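Local coordinates for lipolytic protein G-D-S-L family (Chitinophaga pinensis, PDB 4Q7Q) that is probably a lipase or acylhydrolase of the SGNH hydrolase clan that cleaves ester bonds, though its substrate is not established, at residues L6-I11 with V73-L78. Residues are numbered along the deposited sequence; the frame is centred on the assembly and turned at random.
Sequences LTWVAI and VYSVFL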
# COMPACT_ATOMS: atom_id res chain seq x y z
N LEU A 6 15.36 17.48 5.56
CA LEU A 6 15.59 16.06 5.77
C LEU A 6 15.27 15.29 4.50
O LEU A 6 14.23 15.50 3.87
CB LEU A 6 14.73 15.54 6.92
CG LEU A 6 14.98 16.13 8.30
CD1 LEU A 6 13.94 15.62 9.29
CD2 LEU A 6 16.40 15.81 8.78
N THR A 7 16.17 14.39 4.12
CA THR A 7 15.95 13.52 2.99
C THR A 7 15.16 12.29 3.46
O THR A 7 15.57 11.61 4.40
CB THR A 7 17.27 13.09 2.33
OG1 THR A 7 17.93 14.24 1.78
CG2 THR A 7 17.02 12.07 1.22
N TRP A 8 14.04 12.04 2.80
CA TRP A 8 13.13 10.96 3.16
C TRP A 8 12.99 9.99 1.99
O TRP A 8 12.47 10.36 0.94
CB TRP A 8 11.76 11.54 3.52
CG TRP A 8 10.62 10.56 3.51
CD1 TRP A 8 10.64 9.24 3.90
CD2 TRP A 8 9.28 10.82 3.06
NE1 TRP A 8 9.39 8.69 3.74
CE2 TRP A 8 8.54 9.63 3.22
CE3 TRP A 8 8.64 11.95 2.54
CZ2 TRP A 8 7.19 9.54 2.87
CZ3 TRP A 8 7.30 11.86 2.21
CH2 TRP A 8 6.59 10.66 2.38
N VAL A 9 13.47 8.77 2.19
CA VAL A 9 13.31 7.71 1.19
C VAL A 9 12.04 6.93 1.50
O VAL A 9 11.89 6.36 2.58
CB VAL A 9 14.53 6.76 1.17
CG1 VAL A 9 14.27 5.56 0.27
CG2 VAL A 9 15.76 7.51 0.70
N ALA A 10 11.10 6.95 0.55
CA ALA A 10 9.85 6.24 0.70
C ALA A 10 9.91 4.94 -0.08
O ALA A 10 9.85 4.94 -1.31
CB ALA A 10 8.68 7.10 0.21
N ILE A 11 10.06 3.83 0.63
CA ILE A 11 10.13 2.51 0.01
C ILE A 11 8.72 1.96 -0.05
O ILE A 11 7.97 2.02 0.93
CB ILE A 11 11.05 1.57 0.82
CG1 ILE A 11 12.47 2.12 0.83
CG2 ILE A 11 11.02 0.13 0.26
CD1 ILE A 11 13.41 1.40 1.75
N VAL A 73 15.54 9.70 6.96
CA VAL A 73 14.40 8.90 7.39
C VAL A 73 13.96 8.01 6.24
O VAL A 73 13.99 8.41 5.08
CB VAL A 73 13.22 9.78 7.89
CG1 VAL A 73 12.84 10.82 6.85
CG2 VAL A 73 12.01 8.94 8.27
N TYR A 74 13.57 6.78 6.58
CA TYR A 74 13.05 5.84 5.62
C TYR A 74 11.66 5.39 6.06
O TYR A 74 11.45 5.09 7.24
CB TYR A 74 13.95 4.61 5.52
CG TYR A 74 15.37 4.89 5.06
CD1 TYR A 74 16.31 5.47 5.92
CD2 TYR A 74 15.78 4.56 3.77
CE1 TYR A 74 17.60 5.72 5.50
CE2 TYR A 74 17.09 4.81 3.35
CZ TYR A 74 17.99 5.39 4.22
OH TYR A 74 19.29 5.65 3.83
N SER A 75 10.71 5.37 5.13
CA SER A 75 9.45 4.69 5.40
C SER A 75 9.36 3.44 4.53
O SER A 75 9.92 3.38 3.43
CB SER A 75 8.24 5.61 5.17
OG SER A 75 8.19 6.11 3.85
N VAL A 76 8.69 2.42 5.05
CA VAL A 76 8.50 1.18 4.32
C VAL A 76 7.02 0.85 4.29
O VAL A 76 6.40 0.67 5.34
CB VAL A 76 9.28 0.01 4.96
CG1 VAL A 76 9.11 -1.28 4.16
CG2 VAL A 76 10.76 0.38 5.08
N PHE A 77 6.46 0.78 3.09
CA PHE A 77 5.02 0.62 2.90
C PHE A 77 4.83 -0.53 1.91
O PHE A 77 4.71 -0.32 0.70
CB PHE A 77 4.47 1.94 2.34
CG PHE A 77 2.97 2.04 2.26
CD1 PHE A 77 2.13 0.98 2.61
CD2 PHE A 77 2.39 3.22 1.82
CE1 PHE A 77 0.75 1.11 2.51
CE2 PHE A 77 1.01 3.36 1.74
CZ PHE A 77 0.19 2.30 2.08
N LEU A 78 4.82 -1.75 2.44
CA LEU A 78 4.82 -2.97 1.64
C LEU A 78 3.93 -4.03 2.26
O LEU A 78 3.69 -4.01 3.46
CB LEU A 78 6.23 -3.55 1.55
CG LEU A 78 7.26 -2.70 0.80
CD1 LEU A 78 8.66 -3.22 1.10
CD2 LEU A 78 6.96 -2.72 -0.69
O HOH W 1 6.90 4.53 2.12
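Trp8 turns the NE1 edge of its indole toward the neighbouring strand, and NE1 donates a hydrogen bond of 2.8 Å to Ser75 OG, which sits nearly in the ring plane. CG is anti to the backbone N (chi1 162°), beside the carbonyl carbon. Ala10 CB lies against one face of the Trp8 ring, offset toward the rim, and alanine suits this place because its lone methyl lets the flat ring lie close. Val73 is the bump beside the ring's root, its CG1 3.6 Å from Trp8 CB. Serine suits its place because one small hydroxyl meets both the indole N-H and a water that in turn donates to Ile11 O. An alanine in place of Trp8 would probably leave Ser75 OG without its indole donor and open a gap over Ala10, where Leu34 and Leu37 of helix 33-40 now pack on the indole. Strands 6-12 and 73-77 are parallel neighbours within the five-stranded sheet of an SGNH-hydrolase alpha/beta fold, joined by backbone bonds such as Val9 N to Val73 O (3.0 Å). On the other face, Tyr74 lies beside Val9, pointing the same way, with CD2 3.6 Å from Val9 CB; the Tyr74 hydroxyl hydrogen-bonds to Ile69 O. Branched Ile11 spreads in two directions: CD1 is near both Tyr74 CD2 and Val76 CG2, each at 4.4 Å, while CG2 reaches Leu78 CD1, with helix 104-118 packing against Tyr74, Val76 and Leu78.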